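Local coordinates for spore coat polysaccharide biosynthesis protein spsE (Bacillus subtilis, PDB 1VLI) that probably acts as a synthase of the N-acylneuraminate-9-phosphate type in the making of spore coat polysaccharide, at residues A[317-322]-A[341-346]; A[333-338]-A[350-355]. All coordinates share one frame; numbering follows the deposited sequence.

Contact 1 (A[317-322]-A[341-346]); sequences GIFTTA and GQKPQG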
loop_
_atom_site.group_PDB
_atom_site.type_symbol
_atom_site.label_atom_id
_atom_site.label_comp_id
_atom_site.label_asym_id
_atom_site.label_seq_id
_atom_site.Cartn_x
_atom_site.Cartn_y
_atom_site.Cartn_z
ATOM N N GLY A 317 0.466 15.048 5.207
ATOM C CA GLY A 317 1.013 16.082 6.052
ATOM C C GLY A 317 0.030 16.419 7.150
ATOM O O GLY A 317 -1.048 15.804 7.258
ATOM N N ILE A 318 0.379 17.417 7.962
ATOM C CA ILE A 318 -0.459 17.779 9.075
ATOM C C ILE A 318 -1.368 18.946 8.708
ATOM O O ILE A 318 -0.885 20.014 8.296
ATOM C CB ILE A 318 0.408 18.111 10.292
ATOM C CG1 ILE A 318 1.259 16.905 10.675
ATOM C CG2 ILE A 318 -0.477 18.511 11.433
ATOM C CD1 ILE A 318 2.182 17.165 11.809
ATOM N N PHE A 319 -2.675 18.747 8.888
ATOM C CA PHE A 319 -3.681 19.704 8.425
ATOM C C PHE A 319 -4.634 20.044 9.518
ATOM O O PHE A 319 -4.901 19.205 10.354
ATOM C CB PHE A 319 -4.470 19.115 7.263
ATOM C CG PHE A 319 -3.756 19.190 5.949
ATOM C CD1 PHE A 319 -2.884 18.185 5.555
ATOM C CD2 PHE A 319 -3.950 20.283 5.102
ATOM C CE1 PHE A 319 -2.194 18.267 4.332
ATOM C CE2 PHE A 319 -3.281 20.370 3.881
ATOM C CZ PHE A 319 -2.395 19.355 3.503
ATOM N N THR A 320 -5.140 21.274 9.523
ATOM C CA THR A 320 -6.172 21.665 10.473
ATOM C C THR A 320 -7.512 21.059 10.052
ATOM O O THR A 320 -7.888 21.106 8.871
ATOM C CB THR A 320 -6.315 23.182 10.549
ATOM O OG1 THR A 320 -6.307 23.719 9.223
ATOM C CG2 THR A 320 -5.094 23.818 11.213
ATOM N N THR A 321 -8.215 20.484 11.017
ATOM C CA THR A 321 -9.573 19.983 10.781
ATOM C C THR A 321 -10.656 21.007 11.171
ATOM O O THR A 321 -11.824 20.835 10.803
ATOM C CB THR A 321 -9.818 18.661 11.520
ATOM O OG1 THR A 321 -9.545 18.836 12.907
ATOM C CG2 THR A 321 -8.837 17.631 11.118
ATOM N N ALA A 322 -10.268 22.048 11.924
ATOM C CA ALA A 322 -11.134 23.170 12.334
ATOM C C ALA A 322 -10.278 24.449 12.317
ATOM O O ALA A 322 -9.084 24.348 12.127
ATOM C CB ALA A 322 -11.704 22.918 13.731
ATOM N N GLY A 341 -4.507 16.550 -1.172
ATOM C CA GLY A 341 -5.335 16.757 -2.354
ATOM C C GLY A 341 -4.751 17.894 -3.168
ATOM O O GLY A 341 -3.580 17.850 -3.576
ATOM N N GLN A 342 -5.546 18.938 -3.371
ATOM C CA GLN A 342 -5.096 20.079 -4.179
ATOM C C GLN A 342 -4.353 21.165 -3.366
ATOM O O GLN A 342 -3.745 22.079 -3.926
ATOM C CB GLN A 342 -6.288 20.669 -4.954
ATOM C CG GLN A 342 -6.771 19.785 -6.115
ATOM C CD GLN A 342 -5.706 19.622 -7.207
ATOM O OE1 GLN A 342 -5.099 18.550 -7.344
ATOM N NE2 GLN A 342 -5.464 20.693 -7.969
ATOM N N LYS A 343 -4.400 21.033 -2.044
ATOM C CA LYS A 343 -3.930 22.052 -1.114
ATOM C C LYS A 343 -2.411 21.974 -0.963
ATOM O O LYS A 343 -1.832 20.916 -1.221
ATOM C CB LYS A 343 -4.647 21.859 0.225
ATOM C CG LYS A 343 -6.150 21.627 0.039
ATOM C CD LYS A 343 -6.933 21.540 1.345
ATOM C CE LYS A 343 -6.717 20.211 2.053
ATOM N NZ LYS A 343 -7.108 19.018 1.243
ATOM N N PRO A 344 -1.751 23.090 -0.618
ATOM C CA PRO A 344 -0.309 23.061 -0.280
ATOM C C PRO A 344 -0.008 22.171 0.952
ATOM O O PRO A 344 -0.846 22.031 1.836
ATOM C CB PRO A 344 0.020 24.535 -0.014
ATOM C CG PRO A 344 -1.050 25.284 -0.719
ATOM C CD PRO A 344 -2.294 24.461 -0.569
ATOM N N GLN A 345 1.172 21.561 0.977
ATOM C CA GLN A 345 1.491 20.454 1.904
ATOM C C GLN A 345 1.564 20.939 3.367
ATOM O O GLN A 345 1.909 22.112 3.614
ATOM C CB GLN A 345 2.781 19.741 1.436
ATOM C CG GLN A 345 3.201 18.497 2.211
ATOM C CD GLN A 345 2.074 17.478 2.316
ATOM O OE1 GLN A 345 1.101 17.715 3.024
ATOM N NE2 GLN A 345 2.190 16.358 1.590
ATOM N N GLY A 346 1.189 20.078 4.319
ATOM C CA GLY A 346 1.280 20.416 5.746
ATOM C C GLY A 346 2.628 19.940 6.275
ATOM O O GLY A 346 3.357 19.263 5.555
#
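In F319, CG stands anti to the carbonyl carbon (chi1 -80°), while Q345 bends at chi2 (53°), and the ring of the first meets the amide of the second at F319 CE1, 3.6 Å from Q345 OE1. The two side chains cross at about a right angle. OE1 is itself held by the backbone of its own segment: G346 N donates to a lone pair of Q345 OE1 in the carbonyl plane, at 2.7 Å. The amide's NE2 bonds to Y315 O, so both ends of the amide have backbone partners, which should limit its rotation. All this belongs to the SAF, or antifreeze-like, domain, where the loop 341-346, after strand 335-338, lies against the aromatic residue of strand 317-320. Elsewhere on the ring, F319 CZ lies 3.5 Å from P344 O and F319 CE2 3.9 Å from K343 CE; K343 NZ bonds to P340 O and offers the ring at most a weak, long cation-pi attraction. G346 CA sits over one face of the ring, offset toward its rim, and makes a CA-H...O contact with I318 O at 3.4 Å; a CB on G346 would run into I318 O. An alanine at F319 would probably open a gap beside G346 and P344 O, leaving K343 CE without its apolar partner.

Contact 2 (A[333-338]-A[350-355]); sequences DNIAVL and RFFELL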
loop_
_atom_site.group_PDB
_atom_site.type_symbol
_atom_site.label_atom_id
_atom_site.label_comp_id
_atom_site.label_asym_id
_atom_site.label_seq_id
_atom_site.Cartn_x
_atom_site.Cartn_y
_atom_site.Cartn_z
ATOM N N ASP A 333 -8.095 16.758 18.091
ATOM C CA ASP A 333 -9.351 17.385 17.708
ATOM C C ASP A 333 -9.318 18.557 16.731
ATOM O O ASP A 333 -10.364 18.932 16.209
ATOM C CB ASP A 333 -10.113 17.809 18.961
ATOM C CG ASP A 333 -10.545 16.622 19.788
ATOM O OD1 ASP A 333 -10.802 15.531 19.220
ATOM O OD2 ASP A 333 -10.635 16.679 21.021
ATOM N N ASN A 334 -8.152 19.144 16.486
ATOM C CA ASN A 334 -8.077 20.236 15.516
ATOM C C ASN A 334 -7.022 20.066 14.414
ATOM O O ASN A 334 -7.010 20.824 13.439
ATOM C CB ASN A 334 -7.941 21.599 16.208
ATOM C CG ASN A 334 -6.788 21.646 17.186
ATOM O OD1 ASN A 334 -5.825 20.850 17.120
ATOM N ND2 ASN A 334 -6.873 22.574 18.109
ATOM N N ILE A 335 -6.158 19.070 14.556
ATOM C CA ILE A 335 -5.259 18.718 13.463
ATOM C C ILE A 335 -5.273 17.212 13.177
ATOM O O ILE A 335 -5.539 16.410 14.084
ATOM C CB ILE A 335 -3.795 19.227 13.713
ATOM C CG1 ILE A 335 -3.286 18.817 15.102
ATOM C CG2 ILE A 335 -3.697 20.744 13.500
ATOM C CD1 ILE A 335 -1.781 18.698 15.175
ATOM N N ALA A 336 -4.963 16.843 11.925
ATOM C CA ALA A 336 -4.929 15.443 11.522
ATOM C C ALA A 336 -3.887 15.195 10.442
ATOM O O ALA A 336 -3.490 16.117 9.735
ATOM C CB ALA A 336 -6.315 14.956 11.068
ATOM N N VAL A 337 -3.430 13.948 10.350
ATOM C CA VAL A 337 -2.487 13.500 9.312
ATOM C C VAL A 337 -3.312 13.084 8.072
ATOM O O VAL A 337 -3.991 12.031 8.078
ATOM C CB VAL A 337 -1.635 12.349 9.860
ATOM C CG1 VAL A 337 -0.723 11.709 8.782
ATOM C CG2 VAL A 337 -0.825 12.826 11.033
ATOM N N LEU A 338 -3.306 13.946 7.046
ATOM C CA LEU A 338 -4.205 13.800 5.885
ATOM C C LEU A 338 -3.443 13.965 4.567
ATOM O O LEU A 338 -2.328 14.450 4.561
ATOM C CB LEU A 338 -5.365 14.801 5.974
ATOM C CG LEU A 338 -6.298 14.606 7.172
ATOM C CD1 LEU A 338 -7.037 15.879 7.488
ATOM C CD2 LEU A 338 -7.268 13.461 6.954
ATOM N N ARG A 350 5.957 13.346 10.998
ATOM C CA ARG A 350 6.897 13.030 12.103
ATOM C C ARG A 350 6.742 14.023 13.268
ATOM O O ARG A 350 7.237 13.786 14.368
ATOM C CB ARG A 350 8.373 12.942 11.617
ATOM C CG ARG A 350 9.092 14.307 11.474
ATOM C CD ARG A 350 10.603 14.247 11.107
ATOM N NE ARG A 350 10.804 13.514 9.868
ATOM C CZ ARG A 350 10.756 14.030 8.642
ATOM N NH1 ARG A 350 10.534 15.327 8.432
ATOM N NH2 ARG A 350 10.926 13.225 7.602
ATOM N N PHE A 351 6.045 15.134 13.052
ATOM C CA PHE A 351 5.864 16.102 14.130
ATOM C C PHE A 351 4.516 16.022 14.800
ATOM O O PHE A 351 4.231 16.822 15.670
ATOM C CB PHE A 351 6.129 17.535 13.642
ATOM C CG PHE A 351 7.493 17.710 12.975
ATOM C CD1 PHE A 351 8.664 17.844 13.744
ATOM C CD2 PHE A 351 7.602 17.729 11.589
ATOM C CE1 PHE A 351 9.895 18.039 13.142
ATOM C CE2 PHE A 351 8.828 17.929 10.979
ATOM C CZ PHE A 351 9.984 18.072 11.762
ATOM N N PHE A 352 3.695 15.039 14.451
ATOM C CA PHE A 352 2.331 15.028 14.941
ATOM C C PHE A 352 2.272 14.802 16.463
ATOM O O PHE A 352 1.592 15.560 17.187
ATOM C CB PHE A 352 1.485 14.018 14.161
ATOM C CG PHE A 352 0.030 14.045 14.535
ATOM C CD1 PHE A 352 -0.831 14.995 13.979
ATOM C CD2 PHE A 352 -0.478 13.131 15.445
ATOM C CE1 PHE A 352 -2.175 15.033 14.320
ATOM C CE2 PHE A 352 -1.818 13.160 15.796
ATOM C CZ PHE A 352 -2.673 14.116 15.230
ATOM N N GLU A 353 2.996 13.790 16.949
ATOM C CA GLU A 353 3.110 13.549 18.392
ATOM C C GLU A 353 3.553 14.782 19.166
ATOM O O GLU A 353 2.906 15.177 20.136
ATOM C CB GLU A 353 4.044 12.374 18.663
ATOM C CG GLU A 353 3.307 11.070 18.906
ATOM C CD GLU A 353 4.115 9.857 18.467
ATOM O OE1 GLU A 353 5.325 9.815 18.783
ATOM O OE2 GLU A 353 3.539 8.950 17.802
ATOM N N LEU A 354 4.637 15.404 18.714
ATOM C CA LEU A 354 5.195 16.610 19.316
ATOM C C LEU A 354 4.158 17.716 19.464
ATOM O O LEU A 354 3.979 18.284 20.554
ATOM C CB LEU A 354 6.351 17.107 18.450
ATOM C CG LEU A 354 7.173 18.305 18.894
ATOM C CD1 LEU A 354 8.006 17.919 20.087
ATOM C CD2 LEU A 354 8.096 18.702 17.748
ATOM N N LEU A 355 3.464 18.035 18.376
ATOM C CA LEU A 355 2.473 19.108 18.448
ATOM C C LEU A 355 1.321 18.768 19.403
ATOM O O LEU A 355 0.947 19.589 20.189
ATOM C CB LEU A 355 1.936 19.431 17.054
ATOM C CG LEU A 355 2.842 19.929 15.930
ATOM C CD1 LEU A 355 1.941 20.415 14.806
ATOM C CD2 LEU A 355 3.764 21.081 16.421
#
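F352 and L355, which both meet I335 across the contact, sit in a helical turn whose backbone bond runs from L355 N to F351 O at 3.1 Å; F352 O in turn accepts a bond from T356 OG1. No hydrogen bond joins the two segments. I335 O lies near the plane of the F352 ring, at its edge, 3.6 Å from F352 CE1 and 3.8 Å from F352 CZ, where the partial positive charge of the ring hydrogens probably suits a carbonyl oxygen. V337 reaches the same ring differently, placing a methyl over its face: V337 CG2 is 3.7 Å from F352 CD1 and 4.1 Å from the F352 ring centroid, a CH-pi contact 29° off the normal. CG of F352 is anti to its backbone N (chi1 -175°), in the first turn of helix 352-356, where F351 occupies the N-cap position. In the SAF domain this short helix packs on strand 335-338 of a two-stranded antiparallel sheet, and I335 and V337, two residues apart, both point toward it. The side chains of I335 and F352 slide past each other in opposite directions; I335 CD1 is 3.8 Å from F352 CE1 and also reaches the next turn, 4.1 Å from L355 CD1. Beyond the two segments, F352 also touches I318 of the neighbouring strand and P149 of helix 148-155. R350, just before the helix, forms a salt bridge with E175 of helix 170-181, and E353 one with K152 of helix 148-155, both among the helices of the NeuB barrel.

How the contacts relate
Following the chain from the N terminus, strand 317-320 comes first, then a connection to strand 335-338, the loop 341-346 and helix 352-356. Contact 1 closes the span from the first strand to the loop; contact 2 starts within that span, on the second strand, and ends beyond it on the helix, so the two loops cross. Their centres lie 11 Å apart, and the antiparallel sheet joins them: a probable hydrogen bond links F319 O to A336 N, and another T321 N to N334 O. Together they place the loop 341-346 and helix 352-356 against this two-stranded sheet.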